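PDB 6IV9: Cas13d from uncultured Ruminococcus sp, which binds CRISPR RNA in a binary complex and, through two HEPN domains, probably governs maturation of that RNA and cleavage of its target. Local coordinates for residues A[158-163]-A[171-176]; A[177-182]-A[523-528]; A[494-499]-A[553-558]. The protein carries 2 engineered substitutions. One frame throughout, in Å; residues are numbered along the deposited sequence.

Contact 1 of 3, residues A[158-163]-A[171-176]; sequences RFFGKT and QLIYNI. With nucleotides of chain B.
Phe159 and Ile173 carry the tightest part of this contact, where the end of helix 152-160 meets the start of helix 168-197. Ile173 has CG1 beside its backbone N (chi1 -69°) and CG2 anti to it, and both atoms meet the Phe159 ring. CG2 of Ile173 lies 3.7 Å from Phe159 CE1. It stands 30° off the ring normal, an off-centre CH-pi contact. Ile176 runs past the same ring in the opposite sense, its CG2 3.8 Å from Phe159 CE2. Phe160 packs less closely: its CE2 is 4.0 Å from Ile173 CG1, and Leu172 CD1 comes to the ring edge, 4.2 Å from Phe160 CZ. All five side chains are buried, and no hydrogen bond joins the segments. The loose side begins at Gly161, which leaves the helix with positive phi (83°); Lys162 and Thr163 are exposed and do not touch 171-176. Another side of helix 168-197 faces crRNA, where O2' of U23 of chain B donates to Gln171 OE1 at 2.7 Å. Helix 511-535 covers Leu172 and Ile176 through Leu532 and Ile528, while Tyr550 meets the Phe159 ring and Leu546 touches Phe160, both from loops.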
# COMPACT_ATOMS: atom_id res chain seq x y z
N ARG A 158 17.10 12.32 -19.09
CA ARG A 158 17.52 11.39 -18.02
C ARG A 158 17.12 9.94 -18.35
O ARG A 158 17.92 9.06 -18.13
CB ARG A 158 16.92 11.85 -16.70
CG ARG A 158 16.96 10.84 -15.57
CD ARG A 158 16.20 11.28 -14.33
NE ARG A 158 17.01 11.64 -13.19
CZ ARG A 158 16.66 12.49 -12.23
NH1 ARG A 158 15.67 12.19 -11.41
NH2 ARG A 158 17.33 13.62 -12.07
N PHE A 159 15.92 9.72 -18.86
CA PHE A 159 15.47 8.33 -19.11
C PHE A 159 15.78 7.82 -20.51
O PHE A 159 15.91 6.63 -20.64
CB PHE A 159 13.97 8.21 -18.84
CG PHE A 159 13.62 8.31 -17.38
CD1 PHE A 159 13.47 9.54 -16.79
CD2 PHE A 159 13.47 7.19 -16.61
CE1 PHE A 159 13.15 9.64 -15.45
CE2 PHE A 159 13.16 7.29 -15.26
CZ PHE A 159 13.01 8.52 -14.69
N PHE A 160 15.81 8.68 -21.52
CA PHE A 160 15.99 8.23 -22.92
C PHE A 160 17.24 8.82 -23.58
O PHE A 160 17.49 8.46 -24.71
CB PHE A 160 14.73 8.51 -23.73
CG PHE A 160 13.53 7.72 -23.29
CD1 PHE A 160 13.36 6.41 -23.69
CD2 PHE A 160 12.57 8.28 -22.48
CE1 PHE A 160 12.26 5.68 -23.29
CE2 PHE A 160 11.47 7.55 -22.08
CZ PHE A 160 11.31 6.25 -22.48
N GLY A 161 17.94 9.75 -22.94
CA GLY A 161 19.17 10.33 -23.50
C GLY A 161 18.94 11.46 -24.49
O GLY A 161 19.92 12.01 -24.97
N LYS A 162 17.70 11.80 -24.79
CA LYS A 162 17.41 12.92 -25.71
C LYS A 162 15.97 13.39 -25.50
O LYS A 162 15.24 12.72 -24.82
CB LYS A 162 17.60 12.48 -27.16
CG LYS A 162 16.95 11.16 -27.52
CD LYS A 162 16.95 10.88 -28.98
CE LYS A 162 16.16 11.90 -29.76
NZ LYS A 162 16.90 12.35 -30.95
N THR A 163 15.63 14.56 -26.04
CA THR A 163 14.25 15.09 -25.96
C THR A 163 13.43 14.55 -27.13
O THR A 163 14.03 14.15 -28.09
CB THR A 163 14.24 16.62 -25.91
OG1 THR A 163 14.67 17.09 -27.18
CG2 THR A 163 15.13 17.16 -24.81
N GLN A 171 4.69 10.34 -20.52
CA GLN A 171 3.64 9.54 -19.84
C GLN A 171 4.26 8.27 -19.25
O GLN A 171 3.92 7.90 -18.16
CB GLN A 171 2.47 9.31 -20.78
CG GLN A 171 1.75 10.59 -21.18
CD GLN A 171 0.53 10.29 -22.01
OE1 GLN A 171 -0.40 9.64 -21.57
NE2 GLN A 171 0.54 10.76 -23.23
N LEU A 172 5.15 7.63 -20.00
CA LEU A 172 5.84 6.43 -19.47
C LEU A 172 6.67 6.85 -18.26
O LEU A 172 6.58 6.21 -17.24
CB LEU A 172 6.74 5.87 -20.57
CG LEU A 172 7.53 4.62 -20.23
CD1 LEU A 172 8.00 3.92 -21.49
CD2 LEU A 172 8.71 4.96 -19.34
N ILE A 173 7.38 7.97 -18.37
CA ILE A 173 8.27 8.47 -17.29
C ILE A 173 7.47 8.78 -16.01
O ILE A 173 7.91 8.37 -14.98
CB ILE A 173 9.06 9.70 -17.74
CG1 ILE A 173 10.10 9.33 -18.79
CG2 ILE A 173 9.68 10.39 -16.55
CD1 ILE A 173 10.69 10.50 -19.52
N TYR A 174 6.29 9.39 -16.12
CA TYR A 174 5.46 9.70 -14.92
C TYR A 174 5.10 8.40 -14.20
O TYR A 174 4.95 8.42 -13.01
CB TYR A 174 4.29 10.65 -15.22
CG TYR A 174 4.65 12.09 -15.02
CD1 TYR A 174 5.51 12.71 -15.89
CD2 TYR A 174 4.21 12.83 -13.94
CE1 TYR A 174 5.89 14.02 -15.73
CE2 TYR A 174 4.58 14.15 -13.75
CZ TYR A 174 5.43 14.75 -14.66
OH TYR A 174 5.86 16.04 -14.52
N ASN A 175 4.92 7.33 -14.95
CA ASN A 175 4.64 6.01 -14.34
C ASN A 175 5.85 5.56 -13.51
O ASN A 175 5.65 5.01 -12.45
CB ASN A 175 4.16 5.00 -15.36
CG ASN A 175 2.68 5.14 -15.61
OD1 ASN A 175 1.88 4.70 -14.82
ND2 ASN A 175 2.31 5.79 -16.68
N ILE A 176 7.06 5.77 -14.02
CA ILE A 176 8.29 5.43 -13.25
C ILE A 176 8.38 6.33 -12.01
O ILE A 176 8.68 5.83 -10.97
CB ILE A 176 9.57 5.47 -14.10
CG1 ILE A 176 9.49 4.51 -15.29
CG2 ILE A 176 10.78 5.21 -13.24
CD1 ILE A 176 10.59 4.68 -16.28
P U B 23 -5.73 10.93 -20.14
OP1 U B 23 -5.20 10.43 -21.43
OP2 U B 23 -6.89 10.34 -19.52
O5' U B 23 -4.50 10.80 -19.13
C5' U B 23 -4.67 10.81 -17.69
C4' U B 23 -3.47 10.09 -17.06
O4' U B 23 -3.61 8.69 -17.40
C3' U B 23 -2.11 10.52 -17.63
O3' U B 23 -1.15 10.57 -16.60
C2' U B 23 -1.77 9.42 -18.60
O2' U B 23 -0.38 9.30 -18.91
C1' U B 23 -2.39 8.19 -17.92
N1 U B 23 -2.68 7.14 -18.90
C2 U B 23 -1.97 5.96 -18.84
O2 U B 23 -1.14 5.74 -18.00
N3 U B 23 -2.25 5.06 -19.85
C4 U B 23 -3.12 5.22 -20.88
O4 U B 23 -3.24 4.33 -21.71
C5 U B 23 -3.84 6.46 -20.86
C6 U B 23 -3.61 7.35 -19.89
P C B 24 -0.92 11.92 -15.81
OP1 C B 24 -0.01 11.60 -14.69
OP2 C B 24 -2.16 12.63 -15.68
O5' C B 24 -0.07 12.82 -16.82
C5' C B 24 1.36 12.78 -16.80
C4' C B 24 1.93 13.68 -17.87
O4' C B 24 1.67 13.13 -19.18
C3' C B 24 1.32 15.05 -17.92
O3' C B 24 1.94 15.85 -16.95
C2' C B 24 1.67 15.48 -19.35
O2' C B 24 3.02 15.91 -19.45
C1' C B 24 1.42 14.19 -20.10
N1 C B 24 0.05 14.03 -20.66
C2 C B 24 -0.21 14.51 -21.95
O2 C B 24 0.71 15.10 -22.56
N3 C B 24 -1.44 14.37 -22.48
C4 C B 24 -2.39 13.69 -21.80
N4 C B 24 -3.57 13.50 -22.38
C5 C B 24 -2.14 13.17 -20.50
C6 C B 24 -0.93 13.37 -19.96

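Contact 2 of 3, residues A[177-182]-A[523-528]; sequences LDIEKI and SKFDNI. With nucleotides of chain B.
Asp178 and Lys524 are brought together by two torsions: chi1 of Asp178 sets CG beside its backbone N, and chi2 of Lys524 (-45°) kinks that chain at CD, after which it runs extended to NZ. Lys524 NZ donates to Asp178 OD2 at 2.9 Å, a salt bridge in which NZ comes from above the carboxylate plane, 39° out of it. The two side chains cross obliquely, Lys524 CE 3.6 Å from Asp178 CB. Next to the charged pair the contacts are between carbons. Ile179 CG1 touches Lys524 CB at 3.5 Å, and Ile179 CD1 reaches over one face of the Phe525 ring, a CH-pi contact with the two side chains crossing at about a right angle. Ile528 CD1 meets the same methyl. The axes of the two short helical segments approach to 9.9 Å at 167°, an antiparallel helix pair in which Ile179 stands opposite Lys524. Phe553 touches both Ile179 and Ile528, and it also meets the Phe525 ring. On the RNA side, Lys181 NZ donates hydrogen bonds to OP1 of A28 of chain B at 3.0 Å and to OP2 of A27 of chain B at 3.1 Å. It is also salt-bridged to Asp178 OD1, the hydrogen bond being weak. Asp178 thus links two lysines through its two oxygens, close to a bound magnesium ion. Lys181 NZ and Lys524 NZ lie 6.9 Å apart, and the aspartate between them probably eases their repulsion.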
# COMPACT_ATOMS: atom_id res chain seq x y z
N LEU A 177 8.05 7.61 -12.12
CA LEU A 177 8.11 8.51 -10.94
C LEU A 177 7.14 8.02 -9.87
O LEU A 177 7.47 8.14 -8.72
CB LEU A 177 7.79 9.94 -11.36
CG LEU A 177 8.74 10.54 -12.39
CD1 LEU A 177 8.40 11.99 -12.65
CD2 LEU A 177 10.18 10.37 -11.97
N ASP A 178 5.98 7.50 -10.27
CA ASP A 178 4.95 6.95 -9.35
C ASP A 178 5.51 5.75 -8.59
O ASP A 178 5.20 5.59 -7.44
CB ASP A 178 3.66 6.59 -10.08
CG ASP A 178 2.85 7.80 -10.50
OD1 ASP A 178 3.12 8.87 -9.97
OD2 ASP A 178 1.98 7.66 -11.35
N ILE A 179 6.28 4.92 -9.28
CA ILE A 179 6.91 3.74 -8.63
C ILE A 179 7.84 4.26 -7.53
O ILE A 179 7.84 3.72 -6.45
CB ILE A 179 7.69 2.91 -9.66
CG1 ILE A 179 6.76 2.16 -10.60
CG2 ILE A 179 8.68 1.98 -8.98
CD1 ILE A 179 7.43 1.52 -11.77
N GLU A 180 8.62 5.28 -7.83
CA GLU A 180 9.56 5.83 -6.82
C GLU A 180 8.78 6.47 -5.67
O GLU A 180 9.21 6.32 -4.57
CB GLU A 180 10.68 6.62 -7.48
CG GLU A 180 11.49 5.75 -8.41
CD GLU A 180 12.60 6.43 -9.18
OE1 GLU A 180 12.99 7.49 -8.78
OE2 GLU A 180 13.01 5.90 -10.19
N LYS A 181 7.66 7.15 -5.95
CA LYS A 181 6.90 7.81 -4.86
C LYS A 181 6.40 6.75 -3.88
O LYS A 181 6.54 6.95 -2.71
CB LYS A 181 5.58 8.43 -5.34
CG LYS A 181 5.65 9.60 -6.29
CD LYS A 181 4.42 10.45 -6.32
CE LYS A 181 3.11 9.76 -6.62
NZ LYS A 181 2.15 10.71 -7.24
N ILE A 182 5.82 5.67 -4.39
CA ILE A 182 5.28 4.61 -3.50
C ILE A 182 6.41 3.91 -2.74
O ILE A 182 6.23 3.60 -1.60
CB ILE A 182 4.29 3.67 -4.20
CG1 ILE A 182 3.38 2.99 -3.18
CG2 ILE A 182 4.98 2.66 -5.08
CD1 ILE A 182 2.31 3.87 -2.64
N SER A 523 0.21 -1.74 -11.44
CA SER A 523 -0.42 -0.79 -12.37
C SER A 523 0.64 0.02 -13.14
O SER A 523 0.50 0.16 -14.32
CB SER A 523 -1.32 0.11 -11.59
OG SER A 523 -1.95 1.01 -12.45
N LYS A 524 1.66 0.51 -12.46
CA LYS A 524 2.70 1.33 -13.13
C LYS A 524 3.48 0.48 -14.15
O LYS A 524 3.68 0.95 -15.24
CB LYS A 524 3.58 2.01 -12.09
CG LYS A 524 2.84 2.85 -11.07
CD LYS A 524 1.79 3.74 -11.65
CE LYS A 524 0.88 4.36 -10.61
NZ LYS A 524 0.07 5.46 -11.17
N PHE A 525 3.89 -0.72 -13.79
CA PHE A 525 4.63 -1.57 -14.75
C PHE A 525 3.74 -1.91 -15.95
O PHE A 525 4.22 -1.94 -17.04
CB PHE A 525 5.21 -2.81 -14.07
CG PHE A 525 6.49 -2.57 -13.31
CD1 PHE A 525 7.69 -2.43 -13.98
CD2 PHE A 525 6.50 -2.47 -11.94
CE1 PHE A 525 8.86 -2.21 -13.28
CE2 PHE A 525 7.67 -2.25 -11.25
CZ PHE A 525 8.85 -2.13 -11.92
N ASP A 526 2.47 -2.15 -15.71
CA ASP A 526 1.52 -2.48 -16.79
C ASP A 526 1.43 -1.29 -17.75
O ASP A 526 1.44 -1.50 -18.94
CB ASP A 526 0.16 -2.81 -16.20
CG ASP A 526 -0.73 -3.70 -17.05
OD1 ASP A 526 -0.27 -4.17 -18.06
OD2 ASP A 526 -1.86 -3.91 -16.66
N ASN A 527 1.36 -0.08 -17.22
CA ASN A 527 1.31 1.14 -18.06
C ASN A 527 2.60 1.30 -18.85
O ASN A 527 2.55 1.59 -20.02
CB ASN A 527 1.06 2.38 -17.21
CG ASN A 527 -0.37 2.48 -16.74
OD1 ASN A 527 -1.26 1.95 -17.37
ND2 ASN A 527 -0.58 3.15 -15.64
N ILE A 528 3.73 1.10 -18.19
CA ILE A 528 5.05 1.26 -18.85
C ILE A 528 5.16 0.24 -19.98
O ILE A 528 5.57 0.61 -21.04
CB ILE A 528 6.18 1.11 -17.82
CG1 ILE A 528 6.17 2.24 -16.79
CG2 ILE A 528 7.52 0.98 -18.52
CD1 ILE A 528 6.94 1.96 -15.54
P A B 28 -1.44 10.09 -7.36
OP1 A B 28 -0.39 9.46 -8.18
OP2 A B 28 -1.54 11.59 -7.31
O5' A B 28 -2.91 9.64 -7.81
C5' A B 28 -3.24 8.31 -8.29
C4' A B 28 -4.50 8.48 -9.09
O4' A B 28 -5.58 8.98 -8.24
C3' A B 28 -4.40 9.48 -10.25
O3' A B 28 -5.37 9.08 -11.21
C2' A B 28 -4.92 10.77 -9.63
O2' A B 28 -5.40 11.72 -10.58
C1' A B 28 -6.01 10.25 -8.69
N9 A B 28 -6.24 11.12 -7.51
C8 A B 28 -5.28 11.67 -6.71
N7 A B 28 -5.76 12.41 -5.74
C5 A B 28 -7.13 12.32 -5.90
C6 A B 28 -8.20 12.94 -5.23
N6 A B 28 -8.04 13.73 -4.17
N1 A B 28 -9.44 12.67 -5.66
C2 A B 28 -9.61 11.88 -6.72
N3 A B 28 -8.68 11.31 -7.49
C4 A B 28 -7.44 11.58 -7.03
P A B 27 0.94 13.58 -4.68
OP1 A B 27 1.65 14.01 -3.43
OP2 A B 27 1.73 13.50 -5.91
O5' A B 27 0.30 12.14 -4.64
C5' A B 27 -0.48 11.81 -3.48
C4' A B 27 -0.97 10.42 -3.60
O4' A B 27 -1.71 10.06 -2.43
C3' A B 27 -1.95 10.19 -4.75
O3' A B 27 -1.34 9.48 -5.80
C2' A B 27 -3.07 9.32 -4.14
O2' A B 27 -3.32 8.16 -4.91
C1' A B 27 -2.49 8.97 -2.76
N9 A B 27 -3.50 8.80 -1.72
C8 A B 27 -3.59 7.69 -0.92
N7 A B 27 -4.63 7.70 -0.13
C5 A B 27 -5.26 8.90 -0.42
C6 A B 27 -6.41 9.52 0.11
N6 A B 27 -7.18 8.97 1.06
N1 A B 27 -6.78 10.71 -0.41
C2 A B 27 -6.01 11.26 -1.36
N3 A B 27 -4.88 10.80 -1.89
C4 A B 27 -4.56 9.60 -1.38
P U B 23 -5.73 10.93 -20.14
OP1 U B 23 -5.20 10.43 -21.43
OP2 U B 23 -6.89 10.34 -19.52
O5' U B 23 -4.50 10.80 -19.13
C5' U B 23 -4.67 10.81 -17.69
C4' U B 23 -3.47 10.09 -17.06
O4' U B 23 -3.61 8.69 -17.40
C3' U B 23 -2.11 10.52 -17.63
O3' U B 23 -1.15 10.57 -16.60
C2' U B 23 -1.77 9.42 -18.60
O2' U B 23 -0.38 9.30 -18.91
C1' U B 23 -2.39 8.19 -17.92
N1 U B 23 -2.68 7.14 -18.90
C2 U B 23 -1.97 5.96 -18.84
O2 U B 23 -1.14 5.74 -18.00
N3 U B 23 -2.25 5.06 -19.85
C4 U B 23 -3.12 5.22 -20.88
O4 U B 23 -3.24 4.33 -21.71
C5 U B 23 -3.84 6.46 -20.86
C6 U B 23 -3.61 7.35 -19.89

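Contact 3 of 3, residues A[494-499]-A[553-558]; sequences DLLYFS and FNDSQR
Arg558 and, to a lesser extent, Asp555 meet Leu496 here, and the approach to them starts at Phe553. The carbonyl oxygen of Phe553 accepts twice from Ser556, from OG at 2.7 Å and from N at 3.1 Å, which closes the turn that leads into helix 556-570. Asp555 stands at the N-cap position of that helix, but its side chain makes no capping bond; its OD2 instead comes to 3.8 Å from Leu496 CD1. The contact therefore joins two helix beginnings, since Leu496 occupies the N-cap position of helix 497-505. Ser556, one residue further, turns its CB away from that other segment and packs on Ile528 and Lys529 of helix 511-535. Arg558, on the first turn of its helix, has CG anti to the backbone N (chi1 180°) and stays extended as far as NE, a reach that carries the guanidinium across Leu496. Leu496 CD2 sits over the centre of one guanidinium face, 3.5 Å from Arg558 CZ. At the edge of the same group, near its plane, Arg558 NH2 donates to Asp494 O at 3.0 Å with an N-H...O angle of 147°, approaching from above the carbonyl plane. A water joins Asp494 O and Arg558 NE by weak bonds. The stronger partner of Arg558 NE is Glu562, in a salt bridge, and OE1 of Glu562 accepts from Leu496 N and Ser499 OG.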
# COMPACT_ATOMS: atom_id res chain seq x y z
N ASP A 494 11.76 -18.97 -11.63
CA ASP A 494 10.90 -18.38 -12.68
C ASP A 494 10.77 -16.86 -12.53
O ASP A 494 10.23 -16.26 -13.43
CB ASP A 494 9.48 -18.92 -12.63
CG ASP A 494 9.35 -20.41 -12.92
OD1 ASP A 494 10.22 -20.94 -13.60
OD2 ASP A 494 8.37 -21.00 -12.47
N LEU A 495 11.25 -16.29 -11.43
CA LEU A 495 11.04 -14.85 -11.17
C LEU A 495 12.33 -14.04 -11.31
O LEU A 495 13.37 -14.56 -11.04
CB LEU A 495 10.50 -14.67 -9.75
CG LEU A 495 9.28 -15.51 -9.37
CD1 LEU A 495 8.84 -15.22 -7.95
CD2 LEU A 495 8.15 -15.32 -10.34
N LEU A 496 12.21 -12.78 -11.71
CA LEU A 496 13.37 -11.86 -11.77
C LEU A 496 13.76 -11.49 -10.34
O LEU A 496 12.93 -11.56 -9.48
CB LEU A 496 12.98 -10.59 -12.54
CG LEU A 496 12.58 -10.81 -13.99
CD1 LEU A 496 12.19 -9.51 -14.64
CD2 LEU A 496 13.70 -11.48 -14.76
N TYR A 497 15.00 -11.06 -10.15
CA TYR A 497 15.49 -10.63 -8.82
C TYR A 497 14.72 -9.40 -8.35
O TYR A 497 14.47 -9.28 -7.17
CB TYR A 497 17.02 -10.60 -8.77
CG TYR A 497 17.55 -11.99 -8.62
CD1 TYR A 497 17.43 -12.67 -7.43
CD2 TYR A 497 18.07 -12.68 -9.70
CE1 TYR A 497 17.86 -13.97 -7.28
CE2 TYR A 497 18.51 -13.99 -9.57
CZ TYR A 497 18.41 -14.63 -8.36
OH TYR A 497 18.82 -15.91 -8.23
N PHE A 498 14.34 -8.54 -9.27
CA PHE A 498 13.59 -7.33 -8.85
C PHE A 498 12.28 -7.76 -8.19
O PHE A 498 11.96 -7.22 -7.16
CB PHE A 498 13.37 -6.38 -10.03
CG PHE A 498 12.66 -5.12 -9.61
CD1 PHE A 498 13.36 -4.03 -9.15
CD2 PHE A 498 11.28 -5.05 -9.62
CE1 PHE A 498 12.71 -2.89 -8.74
CE2 PHE A 498 10.63 -3.91 -9.22
CZ PHE A 498 11.34 -2.83 -8.77
N SER A 499 11.58 -8.73 -8.78
CA SER A 499 10.30 -9.26 -8.25
C SER A 499 10.55 -9.91 -6.88
O SER A 499 9.78 -9.68 -5.99
CB SER A 499 9.71 -10.26 -9.19
OG SER A 499 9.57 -9.71 -10.47
N PHE A 553 13.12 -1.77 -17.21
CA PHE A 553 11.76 -1.43 -17.71
C PHE A 553 11.45 -2.09 -19.05
O PHE A 553 10.31 -2.24 -19.41
CB PHE A 553 11.52 0.07 -17.67
CG PHE A 553 11.35 0.53 -16.26
CD1 PHE A 553 10.20 0.23 -15.57
CD2 PHE A 553 12.36 1.19 -15.60
CE1 PHE A 553 10.04 0.63 -14.26
CE2 PHE A 553 12.20 1.58 -14.29
CZ PHE A 553 11.04 1.30 -13.62
N ASN A 554 12.48 -2.57 -19.73
CA ASN A 554 12.24 -3.32 -20.99
C ASN A 554 11.51 -4.63 -20.67
O ASN A 554 10.91 -5.19 -21.56
CB ASN A 554 13.53 -3.54 -21.78
CG ASN A 554 14.05 -2.27 -22.40
OD1 ASN A 554 13.30 -1.52 -22.99
ND2 ASN A 554 15.33 -2.01 -22.23
N ASP A 555 11.60 -5.09 -19.43
CA ASP A 555 10.98 -6.36 -19.00
C ASP A 555 9.69 -6.08 -18.21
O ASP A 555 9.26 -6.95 -17.48
CB ASP A 555 11.96 -7.21 -18.21
CG ASP A 555 12.23 -8.56 -18.83
OD1 ASP A 555 11.51 -8.93 -19.76
OD2 ASP A 555 13.14 -9.24 -18.36
N SER A 556 9.08 -4.93 -18.48
CA SER A 556 7.89 -4.43 -17.75
C SER A 556 6.75 -5.42 -17.85
O SER A 556 6.04 -5.60 -16.87
CB SER A 556 7.49 -3.07 -18.19
OG SER A 556 8.34 -2.12 -17.63
N GLN A 557 6.54 -5.98 -19.03
CA GLN A 557 5.49 -7.18 -19.08
C GLN A 557 5.61 -8.36 -18.11
O GLN A 557 4.71 -8.75 -17.44
CB GLN A 557 5.33 -7.66 -20.52
CG GLN A 557 4.24 -8.70 -20.69
CD GLN A 557 2.87 -8.18 -20.35
OE1 GLN A 557 2.39 -8.27 -19.21
NE2 GLN A 557 2.20 -7.61 -21.34
N ARG A 558 6.82 -8.88 -18.04
CA ARG A 558 7.18 -9.98 -17.13
C ARG A 558 7.07 -9.49 -15.68
O ARG A 558 6.50 -10.18 -14.88
CB ARG A 558 8.61 -10.40 -17.43
CG ARG A 558 9.10 -11.53 -16.56
CD ARG A 558 10.40 -12.11 -17.03
NE ARG A 558 10.69 -13.24 -16.19
CZ ARG A 558 11.79 -13.94 -16.26
NH1 ARG A 558 12.61 -13.78 -17.27
NH2 ARG A 558 12.07 -14.80 -15.31
O HOH W 1 7.78 -14.69 -15.16

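Overall arrangement
Contacts 1 and 2 follow each other along helix 168-197, their centres about 12 Å apart, and meet where Asn175 OD1 lies 3.0 Å from Asn527 ND2, a probable hydrogen bond. Phe553 of contact 3 ties in both: its CE1 is 3.6 Å from Ile528 CD1, and its CZ is 3.9 Å from Ile176 CG2. The centre of contact 3 is about 14 Å from that of contact 2 and about 19 Å from that of contact 1. Contacts 1 and 2 each include residues that bind crRNA, whereas the nearest atom of contact 3 is about 12 Å from it. The Asp178 side chain lies about 4 Å from a bound magnesium ion, and the Ile173 side chain about 11 Å from one.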